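Local coordinates for putative peptide ABC-transport system periplasmic peptide-binding protein (Campylobacter jejuni, PDB 4OEV) that binds nickel outside the cytoplasm as the solute-binding component of an ABC-type importer that brings the metal into the cell, at residues 72-80 / 136-144. Numbering follows the deposited sequence.
Sequences LWHDGVKFS and GMLPKHLLE
Pro139 sets its CB over the six-membered ring of Trp73, 3.7 Å from the centroid and 6° off the normal, a CH-pi contact that suits the rigid, slightly polarised proline ring to a broad electron-rich face. His141 approaches the same indole edge-on at its five-membered ring: the planes stand at 68° and the centroids 5.2 Å apart, a T-shaped pair in which CE1 leads toward CD1 of Trp73. Histidine can offer this C-H edge while its NE2, with CG set between backbone N and carbonyl carbon, donates in the ring plane to the syn lone pair of Asp75 OD2 (2.7 Å, N-H...O 166°). Asp75 OD1 accepts from Val77 N at 3.3 Å, closing an Asx turn that overlaps the end of the type I beta turn from Trp73 to Gly76; aspartate's short side chain lets one oxygen bond the loop backbone while the other takes the imidazole N-H. This loop, between strand 62-67 and helix 81-92, packs against the start of helix 140-143 and the residues leading into it. Asp83 of helix 81-92 accepts hydrogen bonds from Trp73 NE1 through OD2 and from Lys140 N through OD1. Over one imidazole face, beta-branched Val77 presents a compact apolar surface, its CG1 making a CH-pi contact 3.8 Å from the His141 ring centroid.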
ATOM      1  N   LEU A  72      27.077  10.263  -2.557  1.00 62.09           N
ATOM      2  CA  LEU A  72      26.881  11.014  -3.791  1.00 63.52           C
ATOM      3  C   LEU A  72      25.483  10.752  -4.389  1.00 60.32           C
ATOM      4  O   LEU A  72      24.996   9.629  -4.340  1.00 58.83           O
ATOM      5  CB  LEU A  72      27.917  10.636  -4.834  1.00 64.33           C
ATOM      6  CG  LEU A  72      29.295  11.307  -4.842  1.00 67.10           C
ATOM      7  CD1 LEU A  72      29.550  12.108  -3.549  1.00 67.70           C
ATOM      8  CD2 LEU A  72      30.342  10.251  -5.127  1.00 75.30           C
ATOM      9  N   TRP A  73      24.881  11.812  -4.942  1.00 62.12           N
ATOM     10  CA  TRP A  73      23.774  11.729  -5.893  1.00 58.81           C
ATOM     11  C   TRP A  73      24.299  11.090  -7.178  1.00 62.23           C
ATOM     12  O   TRP A  73      25.488  11.078  -7.407  1.00 65.47           O
ATOM     13  CB  TRP A  73      23.212  13.115  -6.219  1.00 59.08           C
ATOM     14  CG  TRP A  73      22.555  13.825  -5.077  1.00 58.23           C
ATOM     15  CD1 TRP A  73      23.069  14.858  -4.327  1.00 62.17           C
ATOM     16  CD2 TRP A  73      21.255  13.556  -4.556  1.00 59.67           C
ATOM     17  NE1 TRP A  73      22.155  15.245  -3.371  1.00 58.66           N
ATOM     18  CE2 TRP A  73      21.034  14.463  -3.489  1.00 56.04           C
ATOM     19  CE3 TRP A  73      20.253  12.626  -4.884  1.00 53.93           C
ATOM     20  CZ2 TRP A  73      19.847  14.476  -2.753  1.00 54.19           C
ATOM     21  CZ3 TRP A  73      19.061  12.641  -4.152  1.00 52.06           C
ATOM     22  CH2 TRP A  73      18.870  13.533  -3.095  1.00 52.19           C
ATOM     23  N   HIS A  74      23.412  10.607  -8.037  1.00 58.36           N
ATOM     24  CA  HIS A  74      23.809   9.940  -9.265  1.00 62.64           C
ATOM     25  C   HIS A  74      24.552  10.850 -10.248  1.00 67.59           C
ATOM     26  O   HIS A  74      25.165  10.346 -11.190  1.00 62.55           O
ATOM     27  CB  HIS A  74      22.579   9.318  -9.930  1.00 61.74           C
ATOM     28  CG  HIS A  74      21.959   8.236  -9.109  1.00 60.63           C
ATOM     29  ND1 HIS A  74      20.647   7.816  -9.265  1.00 53.13           N
ATOM     30  CD2 HIS A  74      22.478   7.485  -8.106  1.00 55.10           C
ATOM     31  CE1 HIS A  74      20.389   6.866  -8.388  1.00 51.84           C
ATOM     32  NE2 HIS A  74      21.482   6.641  -7.676  1.00 58.38           N
ATOM     33  N   ASP A  75      24.520  12.169 -10.023  1.00 62.15           N
ATOM     34  CA  ASP A  75      25.194  13.093 -10.941  1.00 64.62           C
ATOM     35  C   ASP A  75      26.529  13.610 -10.397  1.00 68.11           C
ATOM     36  O   ASP A  75      27.096  14.550 -10.950  1.00 69.52           O
ATOM     37  CB  ASP A  75      24.285  14.273 -11.328  1.00 64.16           C
ATOM     38  CG  ASP A  75      23.905  15.152 -10.153  1.00 66.92           C
ATOM     39  OD1 ASP A  75      24.267  14.824  -8.999  1.00 63.28           O
ATOM     40  OD2 ASP A  75      23.156  16.130 -10.392  1.00 63.44           O
ATOM     41  N   GLY A  76      26.993  13.038  -9.290  1.00 66.38           N
ATOM     42  CA  GLY A  76      28.313  13.357  -8.771  1.00 73.77           C
ATOM     43  C   GLY A  76      28.279  14.323  -7.609  1.00 74.98           C
ATOM     44  O   GLY A  76      29.218  14.356  -6.815  1.00 69.97           O
ATOM     45  N   VAL A  77      27.181  15.074  -7.471  1.00 67.43           N
ATOM     46  CA  VAL A  77      27.101  16.091  -6.423  1.00 67.71           C
ATOM     47  C   VAL A  77      26.966  15.401  -5.065  1.00 66.39           C
ATOM     48  O   VAL A  77      26.323  14.351  -4.963  1.00 64.45           O
ATOM     49  CB  VAL A  77      25.918  17.036  -6.696  1.00 68.54           C
ATOM     50  CG1 VAL A  77      25.732  18.038  -5.591  1.00 66.93           C
ATOM     51  CG2 VAL A  77      26.068  17.698  -8.064  1.00 68.21           C
ATOM     52  N   LYS A  78      27.584  15.946  -4.031  1.00 67.53           N
ATOM     53  CA  LYS A  78      27.512  15.349  -2.703  1.00 66.54           C
ATOM     54  C   LYS A  78      26.092  15.505  -2.119  1.00 68.17           C
ATOM     55  O   LYS A  78      25.381  16.468  -2.434  1.00 64.07           O
ATOM     56  CB  LYS A  78      28.499  16.005  -1.742  1.00 70.80           C
ATOM     57  CG  LYS A  78      29.996  15.958  -2.137  1.00 71.10           C
ATOM     58  CD  LYS A  78      30.799  16.726  -1.099  1.00 80.64           C
ATOM     59  CE  LYS A  78      32.239  16.926  -1.548  1.00 82.98           C
ATOM     60  NZ  LYS A  78      33.040  17.791  -0.638  1.00 85.26           N
ATOM     61  N   PHE A  79      25.725  14.576  -1.239  1.00 66.54           N
ATOM     62  CA  PHE A  79      24.483  14.643  -0.488  1.00 66.25           C
ATOM     63  C   PHE A  79      24.792  15.353   0.817  1.00 61.62           C
ATOM     64  O   PHE A  79      25.764  14.985   1.482  1.00 62.80           O
ATOM     65  CB  PHE A  79      23.918  13.240  -0.232  1.00 58.76           C
ATOM     66  CG  PHE A  79      22.863  13.202   0.829  1.00 57.05           C
ATOM     67  CD1 PHE A  79      21.570  13.647   0.560  1.00 55.50           C
ATOM     68  CD2 PHE A  79      23.150  12.710   2.088  1.00 57.07           C
ATOM     69  CE1 PHE A  79      20.602  13.624   1.523  1.00 54.05           C
ATOM     70  CE2 PHE A  79      22.178  12.661   3.052  1.00 55.61           C
ATOM     71  CZ  PHE A  79      20.886  13.128   2.765  1.00 54.08           C
ATOM     72  N   SER A  80      23.989  16.368   1.161  1.00 61.21           N
ATOM     73  CA  SER A  80      24.205  17.188   2.340  1.00 62.19           C
ATOM     74  C   SER A  80      22.945  17.461   3.155  1.00 60.53           C
ATOM     75  O   SER A  80      21.846  17.066   2.777  1.00 59.20           O
ATOM     76  CB  SER A  80      24.793  18.542   1.941  1.00 64.32           C
ATOM     77  OG  SER A  80      23.975  19.173   0.957  1.00 63.73           O
ATOM     78  N   GLY A 136      12.489   8.466   0.044  1.00 46.97           N
ATOM     79  CA  GLY A 136      13.690   8.940  -0.626  1.00 44.88           C
ATOM     80  C   GLY A 136      13.931  10.423  -0.370  1.00 43.28           C
ATOM     81  O   GLY A 136      12.974  11.167  -0.137  1.00 42.60           O
ATOM     82  N   MET A 137      15.207  10.846  -0.362  1.00 45.11           N
ATOM     83  CA  MET A 137      15.557  12.278  -0.306  1.00 48.05           C
ATOM     84  C   MET A 137      15.674  12.827  -1.749  1.00 47.21           C
ATOM     85  O   MET A 137      15.976  12.078  -2.698  1.00 47.23           O
ATOM     86  CB  MET A 137      16.841  12.492   0.503  1.00 52.73           C
ATOM     87  CG  MET A 137      16.733  12.159   2.007  1.00 47.80           C
ATOM     88  SD  MET A 137      15.636  13.269   2.919  1.00 47.20           S
ATOM     89  CE  MET A 137      14.139  12.243   2.809  1.00 53.55           C
ATOM     90  N   LEU A 138      15.309  14.086  -1.922  1.00 47.71           N
ATOM     91  CA  LEU A 138      15.360  14.769  -3.215  1.00 51.94           C
ATOM     92  C   LEU A 138      16.613  15.658  -3.314  1.00 52.41           C
ATOM     93  O   LEU A 138      17.096  16.134  -2.292  1.00 51.78           O
ATOM     94  CB  LEU A 138      14.152  15.669  -3.415  1.00 47.85           C
ATOM     95  CG  LEU A 138      12.801  14.945  -3.457  1.00 45.65           C
ATOM     96  CD1 LEU A 138      11.707  15.982  -3.348  1.00 45.22           C
ATOM     97  CD2 LEU A 138      12.739  14.207  -4.756  1.00 45.33           C
ATOM     98  N   PRO A 139      17.087  15.908  -4.547  1.00 52.08           N
ATOM     99  CA  PRO A 139      18.254  16.777  -4.753  1.00 55.46           C
ATOM    100  C   PRO A 139      17.907  18.249  -4.896  1.00 55.37           C
ATOM    101  O   PRO A 139      17.412  18.702  -5.932  1.00 55.50           O
ATOM    102  CB  PRO A 139      18.867  16.225  -6.043  1.00 55.25           C
ATOM    103  CG  PRO A 139      17.721  15.610  -6.796  1.00 53.45           C
ATOM    104  CD  PRO A 139      16.770  15.120  -5.758  1.00 51.39           C
ATOM    105  N   LYS A 140      18.208  18.993  -3.840  1.00 56.17           N
ATOM    106  CA  LYS A 140      18.036  20.448  -3.845  1.00 57.38           C
ATOM    107  C   LYS A 140      18.650  21.099  -5.074  1.00 60.89           C
ATOM    108  O   LYS A 140      18.003  21.901  -5.738  1.00 59.49           O
ATOM    109  CB  LYS A 140      18.624  21.038  -2.577  1.00 58.45           C
ATOM    110  CG  LYS A 140      18.588  22.560  -2.501  1.00 60.01           C
ATOM    111  CD  LYS A 140      18.888  22.999  -1.099  1.00 60.61           C
ATOM    112  CE  LYS A 140      18.802  24.514  -0.923  1.00 65.06           C
ATOM    113  NZ  LYS A 140      19.982  25.176  -1.535  1.00 68.42           N
ATOM    114  N   HIS A 141      19.878  20.707  -5.426  1.00 60.70           N
ATOM    115  CA  HIS A 141      20.599  21.414  -6.486  1.00 62.88           C
ATOM    116  C   HIS A 141      19.964  21.278  -7.864  1.00 62.43           C
ATOM    117  O   HIS A 141      20.351  22.029  -8.782  1.00 64.25           O
ATOM    118  CB  HIS A 141      22.074  20.947  -6.554  1.00 64.57           C
ATOM    119  CG  HIS A 141      22.241  19.557  -7.075  1.00 63.61           C
ATOM    120  ND1 HIS A 141      22.290  18.458  -6.246  1.00 63.38           N
ATOM    121  CD2 HIS A 141      22.367  19.081  -8.338  1.00 63.91           C
ATOM    122  CE1 HIS A 141      22.437  17.361  -6.976  1.00 63.81           C
ATOM    123  NE2 HIS A 141      22.479  17.710  -8.251  1.00 62.72           N
ATOM    124  N   LEU A 142      19.062  20.294  -8.022  1.00 60.21           N
ATOM    125  CA  LEU A 142      18.320  20.062  -9.274  1.00 59.56           C
ATOM    126  C   LEU A 142      16.834  20.520  -9.262  1.00 62.95           C
ATOM    127  O   LEU A 142      16.269  20.783 -10.322  1.00 61.59           O
ATOM    128  CB  LEU A 142      18.314  18.562  -9.643  1.00 58.25           C
ATOM    129  CG  LEU A 142      19.694  17.948  -9.955  1.00 59.76           C
ATOM    130  CD1 LEU A 142      19.618  16.433 -10.006  1.00 58.28           C
ATOM    131  CD2 LEU A 142      20.271  18.493 -11.261  1.00 61.86           C
ATOM    132  N   LEU A 143      16.233  20.649  -8.082  1.00 56.79           N
ATOM    133  CA  LEU A 143      14.788  20.887  -7.976  1.00 55.14           C
ATOM    134  C   LEU A 143      14.418  22.198  -7.244  1.00 56.02           C
ATOM    135  O   LEU A 143      13.234  22.584  -7.199  1.00 54.72           O
ATOM    136  CB  LEU A 143      14.149  19.687  -7.275  1.00 52.81           C
ATOM    137  CG  LEU A 143      14.124  18.348  -8.035  1.00 51.80           C
ATOM    138  CD1 LEU A 143      13.796  17.187  -7.081  1.00 53.31           C
ATOM    139  CD2 LEU A 143      13.035  18.354  -9.130  1.00 50.99           C
ATOM    140  N   GLU A 144      15.410  22.898  -6.682  1.00 57.55           N
ATOM    141  CA  GLU A 144      15.054  24.041  -5.841  1.00 58.08           C
ATOM    142  C   GLU A 144      14.372  25.121  -6.669  1.00 58.83           C
ATOM    143  O   GLU A 144      13.522  25.834  -6.146  1.00 58.45           O
ATOM    144  CB  GLU A 144      16.267  24.587  -5.101  1.00 61.51           C
ATOM    145  CG  GLU A 144      17.269  25.293  -5.968  1.00 66.56           C
ATOM    146  CD  GLU A 144      18.538  25.610  -5.198  1.00 70.44           C
ATOM    147  OE1 GLU A 144      18.401  26.023  -4.027  1.00 72.16           O
ATOM    148  OE2 GLU A 144      19.658  25.430  -5.749  1.00 70.60           O
TER